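Local coordinates for major royal jelly protein 1 (Apis mellifera, PDB 5YYL) that is the most abundant protein of royal jelly, the food that nurse bees give to larvae, and binds the sterol 24-methylenecholesterol, at residues D370-R375 / D422-K427; E376-L381 / M403-N408. One frame throughout, in Å; residues are numbered along the deposited sequence.

Both contacts belong to one sheet of the beta-propeller and share strand 373-383. Contact 1 sits at its beginning, where strand 426-430 runs parallel to it; contact 2 lies farther along, where strand 400-406 pairs with it antiparallel. Their centres are about 18 Å apart, yet they touch: ND2 of N406 is 3.0 Å from the backbone O of N374, a probable, weak hydrogen bond. The sterol belongs to contact 1. I373 lines the 94R pocket with P364, V366 and I430, its side chain about 8 Å from that of P364. Contact 2 stands further back, the Y377 side chain lying about 9 Å from a bound 94R.

Contact 1: residues D370-R375 / D422-K427; sequences DRYINR and DRTPFK. With 94R ((3beta,14beta,17alpha)-ergosta-5,24(28)-dien-3-ol), chain H; 94R ((3beta,14beta,17alpha)-ergosta-5,24(28)-dien-3-ol), chain F.
Far out on the beta-propeller, strands 373-383 and 426-430 start side by side in parallel; the ring of Y372, from the 3-10 turn just before the first, and that of F426 form the tight part of the contact. They are nearly parallel, planes 12° apart, but slid until they barely overlap, with CD1 of Y372 3.3 Å from CZ of F426. The opposite face of F426 carries one 94R sterol, whose C16 lies 3.7 Å from F426 CE1. T424 lies against the Y372 ring: its methyl CG2 reaches CE1, while OG1 donates a hydrogen bond to F426 O, two residues on. I373 points away from 422-427 and sets CD1 3.3 Å from C3 of a second sterol. F426 and K427 also pair antiparallel with a strand of the second subunit, carrying the sheet across the interface.

The solvent side is looser. There the R371 and R423 guanidiniums stack despite like charge, centres 4.0 Å apart and planes at 23°, and a water links R371 O to R423 NE. K427, bent along its chain, passes R371 O and donates from NZ to OD1 of N374 at 2.9 Å, approaching from above the carbonyl plane.

Contact 2: residues E376-L381 / M403-N408; sequences EYILVL and MNANVN
Four backbone hydrogen bonds zip E376-L381 to M403-N406 as neighbouring antiparallel strands of the propeller sheet, axes 4.6 Å apart. I378 and A405 form one hydrogen-bonded pair: I378 N meets A405 O at 2.8 Å, nearly along the C=O axis, and the return bond from A405 N to I378 O is longer, 3.1 Å, and more bent, at 139°. V380 and M403 form the next, with V380 N to M403 O and M403 N to V380 O both 2.9 Å. Y377-N406 and L379-N404 are the non-hydrogen-bonded pairs.

I378, V380, M403 and A405 share one face, where CG2 of I378 faces the A405 methyl CB at 4.2 Å. On the other, L379 and N404 run alongside each other, pointing the same way, and CD2 of L379 rests on CB of N404. Past the strand the chain turns into helix 407-411 without leaving its partner: V407 N still donates to E376 O, 3.0 Å and almost straight at 171°, and V407 CG2 packs on CB of E376.

One layer out, the neighbours set the pair in the sheet. Strand 353-361 bonds along the far edge of 376-381, through K360, K358 and S356, and N404 bonds to P32 on the other side, so both strands are interior. Strand 65-72 packs against Y377, L379 and L381. The E376 carboxylate is held by K313 N and S314 OG. N406, CG anti to its backbone N (chi1 -179°), is the N-cap: OD1 accepts from E409 N while ND2 donates to I430 O.

In this buried contact, then, main-chain polar groups largely satisfy one another; apolar side chains make up the face of I378, V380, M403 and A405, the other mixes L379 with Y377 and the asparagines, and a single asparagine amide ties the strand's end both to a helix start and to strand 426-430.

Contact 1: residues D370-R375 / D422-K427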
loop_
_atom_site.group_PDB
_atom_site.type_symbol
_atom_site.label_atom_id
_atom_site.label_comp_id
_atom_site.label_asym_id
_atom_site.label_seq_id
_atom_site.Cartn_x
_atom_site.Cartn_y
_atom_site.Cartn_z
ATOM N N ASP A 370 -0.399 12.086 -18.307
ATOM C CA ASP A 370 -1.487 12.615 -19.151
ATOM C C ASP A 370 -1.822 11.686 -20.317
ATOM O O ASP A 370 -2.982 11.526 -20.679
ATOM C CB ASP A 370 -1.144 14.011 -19.711
ATOM C CG ASP A 370 -1.130 15.107 -18.640
ATOM O OD1 ASP A 370 -0.471 16.155 -18.875
ATOM O OD2 ASP A 370 -1.769 14.928 -17.575
ATOM N N ARG A 371 -0.784 11.076 -20.894
ATOM C CA ARG A 371 -0.920 10.136 -22.006
ATOM C C ARG A 371 -1.832 8.934 -21.737
ATOM O O ARG A 371 -2.400 8.366 -22.677
ATOM C CB ARG A 371 0.460 9.656 -22.454
ATOM C CG ARG A 371 1.241 8.818 -21.445
ATOM C CD ARG A 371 2.559 8.316 -22.024
ATOM N NE ARG A 371 3.459 9.451 -22.308
ATOM C CZ ARG A 371 4.275 9.569 -23.358
ATOM N NH1 ARG A 371 4.363 8.619 -24.283
ATOM N NH2 ARG A 371 5.000 10.672 -23.479
ATOM N N TYR A 372 -1.971 8.551 -20.471
ATOM C CA TYR A 372 -2.816 7.432 -20.089
ATOM C C TYR A 372 -4.277 7.767 -19.842
ATOM O O TYR A 372 -5.081 6.862 -19.636
ATOM C CB TYR A 372 -2.254 6.801 -18.840
ATOM C CG TYR A 372 -0.863 6.276 -19.028
ATOM C CD1 TYR A 372 -0.642 5.133 -19.776
ATOM C CD2 TYR A 372 0.223 6.907 -18.456
ATOM C CE1 TYR A 372 0.633 4.630 -19.948
ATOM C CE2 TYR A 372 1.499 6.422 -18.621
ATOM C CZ TYR A 372 1.698 5.278 -19.370
ATOM O OH TYR A 372 2.957 4.769 -19.535
ATOM N N ILE A 373 -4.631 9.051 -19.865
ATOM C CA ILE A 373 -5.903 9.518 -19.310
ATOM C C ILE A 373 -6.604 10.497 -20.228
ATOM O O ILE A 373 -6.024 11.519 -20.605
ATOM C CB ILE A 373 -5.698 10.213 -17.942
ATOM C CG1 ILE A 373 -4.778 9.353 -17.074
ATOM C CG2 ILE A 373 -7.045 10.426 -17.249
ATOM C CD1 ILE A 373 -4.736 9.683 -15.630
ATOM N N ASN A 374 -7.857 10.185 -20.558
ATOM C CA ASN A 374 -8.763 11.169 -21.136
ATOM C C ASN A 374 -9.307 11.980 -19.991
ATOM O O ASN A 374 -10.256 11.549 -19.341
ATOM C CB ASN A 374 -9.899 10.486 -21.889
ATOM C CG ASN A 374 -9.438 9.843 -23.167
ATOM O OD1 ASN A 374 -8.518 10.331 -23.820
ATOM N ND2 ASN A 374 -10.063 8.742 -23.531
ATOM N N ARG A 375 -8.688 13.134 -19.735
ATOM C CA ARG A 375 -8.889 13.855 -18.465
ATOM C C ARG A 375 -10.182 14.671 -18.411
ATOM O O ARG A 375 -10.751 14.827 -17.335
ATOM C CB ARG A 375 -7.690 14.754 -18.148
ATOM C CG ARG A 375 -6.415 13.957 -17.867
ATOM C CD ARG A 375 -5.092 14.763 -17.887
ATOM N NE ARG A 375 -5.113 16.182 -17.458
ATOM C CZ ARG A 375 -5.296 16.622 -16.211
ATOM N NH1 ARG A 375 -5.517 15.754 -15.223
ATOM N NH2 ARG A 375 -5.274 17.928 -15.949
ATOM N N ASP A 422 -2.589 6.621 -30.378
ATOM C CA ASP A 422 -2.845 5.365 -29.659
ATOM C C ASP A 422 -1.489 4.760 -29.279
ATOM O O ASP A 422 -0.999 3.828 -29.933
ATOM C CB ASP A 422 -3.669 4.442 -30.581
ATOM C CG ASP A 422 -4.302 3.252 -29.863
ATOM O OD1 ASP A 422 -3.838 2.879 -28.753
ATOM O OD2 ASP A 422 -5.256 2.680 -30.451
ATOM N N ARG A 423 -0.889 5.298 -28.214
ATOM C CA ARG A 423 0.543 5.069 -27.911
ATOM C C ARG A 423 0.828 4.403 -26.566
ATOM O O ARG A 423 1.941 4.444 -26.085
ATOM C CB ARG A 423 1.313 6.391 -28.018
ATOM C CG ARG A 423 0.784 7.508 -27.136
ATOM C CD ARG A 423 1.737 8.708 -27.102
ATOM N NE ARG A 423 1.174 9.801 -26.312
ATOM C CZ ARG A 423 1.729 10.998 -26.117
ATOM N NH1 ARG A 423 1.093 11.884 -25.349
ATOM N NH2 ARG A 423 2.899 11.321 -26.663
ATOM N N THR A 424 -0.179 3.770 -25.976
ATOM C CA THR A 424 -0.057 3.133 -24.667
ATOM C C THR A 424 -0.900 1.882 -24.676
ATOM O O THR A 424 -1.924 1.845 -25.334
ATOM C CB THR A 424 -0.579 4.047 -23.546
ATOM O OG1 THR A 424 -1.877 4.552 -23.884
ATOM C CG2 THR A 424 0.379 5.216 -23.338
ATOM N N PRO A 425 -0.508 0.854 -23.919
ATOM C CA PRO A 425 -1.376 -0.315 -23.837
ATOM C C PRO A 425 -2.709 -0.096 -23.108
ATOM O O PRO A 425 -3.529 -1.001 -23.083
ATOM C CB PRO A 425 -0.517 -1.329 -23.089
ATOM C CG PRO A 425 0.392 -0.510 -22.275
ATOM C CD PRO A 425 0.667 0.726 -23.057
ATOM N N PHE A 426 -2.903 1.061 -22.473
ATOM C CA PHE A 426 -4.184 1.385 -21.843
ATOM C C PHE A 426 -4.519 2.876 -21.861
ATOM O O PHE A 426 -3.635 3.726 -21.931
ATOM C CB PHE A 426 -4.234 0.836 -20.414
ATOM C CG PHE A 426 -3.400 1.608 -19.435
ATOM C CD1 PHE A 426 -3.983 2.572 -18.625
ATOM C CD2 PHE A 426 -2.039 1.377 -19.312
ATOM C CE1 PHE A 426 -3.226 3.285 -17.709
ATOM C CE2 PHE A 426 -1.275 2.089 -18.399
ATOM C CZ PHE A 426 -1.868 3.045 -17.599
ATOM N N LYS A 427 -5.811 3.175 -21.820
ATOM C CA LYS A 427 -6.323 4.545 -21.777
ATOM C C LYS A 427 -7.491 4.566 -20.814
ATOM O O LYS A 427 -8.396 3.735 -20.939
ATOM C CB LYS A 427 -6.780 5.010 -23.164
ATOM C CG LYS A 427 -6.799 6.519 -23.350
ATOM C CD LYS A 427 -5.378 7.092 -23.328
ATOM C CE LYS A 427 -5.150 8.142 -24.400
ATOM N NZ LYS A 427 -5.806 9.451 -24.088
HETATM C C1 94R H . -7.573 -5.532 -13.085
HETATM O O1 94R H . -9.753 -8.188 -14.569
HETATM C C2 94R H . -8.262 -6.889 -13.199
HETATM C C3 94R H . -9.104 -6.911 -14.468
HETATM C C4 94R H . -8.247 -6.688 -15.715
HETATM C C5 94R H . -7.323 -5.498 -15.566
HETATM C C10 94R H . -6.615 -5.201 -14.252
HETATM C C19 94R H . -5.361 -6.074 -14.139
HETATM C C9 94R H . -6.268 -3.707 -14.227
HETATM C C11 94R H . -5.588 -3.268 -12.932
HETATM C C12 94R H . -5.221 -1.788 -12.896
HETATM C C13 94R H . -4.347 -1.403 -14.084
HETATM C C18 94R H . -2.982 -2.113 -14.017
HETATM C C17 94R H . -4.176 0.105 -14.284
HETATM C C20 94R H . -3.146 0.858 -13.433
HETATM C C22 94R H . -3.292 2.360 -13.663
HETATM C C23 94R H . -1.906 2.932 -13.861
HETATM C C24 94R H . -1.855 4.428 -13.908
HETATM C C28 94R H . -2.775 5.192 -14.473
HETATM C C25 94R H . -0.656 5.065 -13.315
HETATM C C27 94R H . -1.061 6.042 -12.223
HETATM C C26 94R H . 0.112 5.690 -14.473
HETATM C C21 94R H . -3.199 0.589 -11.929
HETATM C C16 94R H . -3.865 0.212 -15.773
HETATM C C15 94R H . -4.419 -1.060 -16.412
HETATM C C14 94R H . -5.169 -1.758 -15.301
HETATM C C8 94R H . -5.487 -3.244 -15.447
HETATM C C7 94R H . -6.317 -3.476 -16.691
HETATM C C6 94R H . -7.161 -4.736 -16.650
HETATM C C1 94R F . -3.713 9.239 -11.816
HETATM O O1 94R F . -3.638 12.857 -12.985
HETATM C C2 94R F . -3.275 10.707 -11.822
HETATM C C3 94R F . -3.971 11.464 -12.941
HETATM C C4 94R F . -5.487 11.356 -12.812
HETATM C C5 94R F . -5.967 9.964 -12.483
HETATM C C10 94R F . -5.202 9.091 -11.526
HETATM C C19 94R F . -5.504 9.600 -10.117
HETATM C C9 94R F . -5.620 7.629 -11.730
HETATM C C11 94R F . -4.965 6.646 -10.747
HETATM C C12 94R F . -5.413 5.182 -10.890
HETATM C C13 94R F . -6.932 5.091 -10.783
HETATM C C18 94R F . -7.397 5.439 -9.365
HETATM C C17 94R F . -7.561 3.771 -11.245
HETATM C C20 94R F . -7.592 2.583 -10.286
HETATM C C22 94R F . -8.116 1.360 -11.028
HETATM C C23 94R F . -8.883 0.423 -10.113
HETATM C C24 94R F . -9.424 -0.811 -10.826
HETATM C C28 94R F . -9.624 -0.922 -12.141
HETATM C C25 94R F . -9.802 -1.963 -9.953
HETATM C C27 94R F . -9.206 -3.268 -10.493
HETATM C C26 94R F . -11.322 -2.000 -9.821
HETATM C C21 94R F . -6.219 2.255 -9.715
HETATM C C16 94R F . -8.978 4.173 -11.675
HETATM C C15 94R F . -8.958 5.675 -11.930
HETATM C C14 94R F . -7.482 6.009 -11.863
HETATM C C8 94R F . -7.133 7.472 -11.718
HETATM C C7 94R F . -7.754 8.249 -12.857
HETATM C C6 94R F . -7.112 9.589 -13.062
HETATM O O HOH W 1 -1.772 9.093 -25.460
#

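Contact 2: residues E376-L381 / M403-N408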
loop_
_atom_site.group_PDB
_atom_site.type_symbol
_atom_site.label_atom_id
_atom_site.label_comp_id
_atom_site.label_asym_id
_atom_site.label_seq_id
_atom_site.Cartn_x
_atom_site.Cartn_y
_atom_site.Cartn_z
ATOM N N GLU A 376 -10.640 15.173 -19.553
ATOM C CA GLU A 376 -11.740 16.140 -19.603
ATOM C C GLU A 376 -13.097 15.468 -19.561
ATOM O O GLU A 376 -13.322 14.486 -20.264
ATOM C CB GLU A 376 -11.686 16.978 -20.880
ATOM C CG GLU A 376 -10.726 18.148 -20.813
ATOM C CD GLU A 376 -10.704 18.941 -22.117
ATOM O OE1 GLU A 376 -10.822 20.209 -22.014
ATOM O OE2 GLU A 376 -10.580 18.313 -23.221
ATOM N N TYR A 377 -13.993 16.030 -18.751
ATOM C CA TYR A 377 -15.388 15.601 -18.664
ATOM C C TYR A 377 -16.325 16.792 -18.602
ATOM O O TYR A 377 -15.941 17.879 -18.163
ATOM C CB TYR A 377 -15.614 14.701 -17.439
ATOM C CG TYR A 377 -15.299 15.313 -16.092
ATOM C CD1 TYR A 377 -14.003 15.321 -15.585
ATOM C CD2 TYR A 377 -16.314 15.845 -15.295
ATOM C CE1 TYR A 377 -13.732 15.873 -14.339
ATOM C CE2 TYR A 377 -16.048 16.390 -14.031
ATOM C CZ TYR A 377 -14.767 16.412 -13.564
ATOM O OH TYR A 377 -14.502 16.968 -12.332
ATOM N N ILE A 378 -17.570 16.554 -19.008
ATOM C CA ILE A 378 -18.564 17.611 -19.139
ATOM C C ILE A 378 -19.684 17.425 -18.123
ATOM O O ILE A 378 -20.119 16.303 -17.906
ATOM C CB ILE A 378 -19.136 17.642 -20.575
ATOM C CG1 ILE A 378 -19.855 18.954 -20.854
ATOM C CG2 ILE A 378 -20.079 16.459 -20.850
ATOM C CD1 ILE A 378 -20.254 19.094 -22.303
ATOM N N LEU A 379 -20.113 18.524 -17.494
ATOM C CA LEU A 379 -21.265 18.556 -16.593
ATOM C C LEU A 379 -22.390 19.322 -17.280
ATOM O O LEU A 379 -22.180 20.420 -17.772
ATOM C CB LEU A 379 -20.892 19.296 -15.303
ATOM C CG LEU A 379 -19.739 18.745 -14.460
ATOM C CD1 LEU A 379 -19.277 19.763 -13.437
ATOM C CD2 LEU A 379 -20.150 17.438 -13.814
ATOM N N VAL A 380 -23.591 18.770 -17.280
ATOM C CA VAL A 380 -24.727 19.360 -17.993
ATOM C C VAL A 380 -25.922 19.541 -17.051
ATOM O O VAL A 380 -26.413 18.568 -16.494
ATOM C CB VAL A 380 -25.152 18.457 -19.163
ATOM C CG1 VAL A 380 -26.286 19.095 -19.945
ATOM C CG2 VAL A 380 -23.963 18.171 -20.060
ATOM N N LEU A 381 -26.373 20.785 -16.862
ATOM C CA LEU A 381 -27.635 21.070 -16.170
ATOM C C LEU A 381 -28.714 21.099 -17.208
ATOM O O LEU A 381 -28.650 21.874 -18.159
ATOM C CB LEU A 381 -27.638 22.422 -15.442
ATOM C CG LEU A 381 -28.987 22.815 -14.812
ATOM C CD1 LEU A 381 -29.394 21.826 -13.733
ATOM C CD2 LEU A 381 -28.929 24.212 -14.228
ATOM N N MET A 403 -26.222 15.922 -15.452
ATOM C CA MET A 403 -25.622 14.785 -16.118
ATOM C C MET A 403 -24.134 15.056 -16.309
ATOM O O MET A 403 -23.645 16.152 -16.026
ATOM C CB MET A 403 -26.298 14.520 -17.445
ATOM C CG MET A 403 -27.766 14.166 -17.293
ATOM S SD MET A 403 -28.623 14.313 -18.869
ATOM C CE MET A 403 -29.339 15.920 -18.579
ATOM N N ASN A 404 -23.405 14.016 -16.704
ATOM C CA ASN A 404 -21.987 14.153 -17.002
ATOM C C ASN A 404 -21.518 13.062 -17.929
ATOM O O ASN A 404 -22.251 12.117 -18.201
ATOM C CB ASN A 404 -21.111 14.247 -15.721
ATOM C CG ASN A 404 -21.074 12.959 -14.920
ATOM O OD1 ASN A 404 -21.948 12.082 -15.061
ATOM N ND2 ASN A 404 -20.049 12.824 -14.069
ATOM N N ALA A 405 -20.311 13.237 -18.457
ATOM C CA ALA A 405 -19.718 12.291 -19.402
ATOM C C ALA A 405 -18.287 12.673 -19.689
ATOM O O ALA A 405 -17.891 13.837 -19.526
ATOM C CB ALA A 405 -20.498 12.264 -20.691
ATOM N N ASN A 406 -17.510 11.686 -20.121
ATOM C CA ASN A 406 -16.148 11.928 -20.578
ATOM C C ASN A 406 -16.221 12.550 -21.954
ATOM O O ASN A 406 -16.961 12.065 -22.806
ATOM C CB ASN A 406 -15.355 10.631 -20.658
ATOM C CG ASN A 406 -13.936 10.857 -21.099
ATOM O OD1 ASN A 406 -13.577 10.587 -22.229
ATOM N ND2 ASN A 406 -13.126 11.392 -20.209
ATOM N N VAL A 407 -15.448 13.610 -22.164
ATOM C CA VAL A 407 -15.506 14.368 -23.405
ATOM C C VAL A 407 -15.070 13.489 -24.571
ATOM O O VAL A 407 -15.799 13.391 -25.568
ATOM C CB VAL A 407 -14.650 15.647 -23.338
ATOM C CG1 VAL A 407 -14.393 16.229 -24.725
ATOM C CG2 VAL A 407 -15.334 16.678 -22.471
ATOM N N ASN A 408 -13.905 12.852 -24.425
ATOM C CA ASN A 408 -13.309 12.066 -25.495
ATOM C C ASN A 408 -14.211 10.890 -25.878
ATOM O O ASN A 408 -14.418 10.654 -27.061
ATOM C CB ASN A 408 -11.904 11.587 -25.100
ATOM C CG ASN A 408 -11.202 10.827 -26.208
ATOM O OD1 ASN A 408 -11.465 9.641 -26.413
#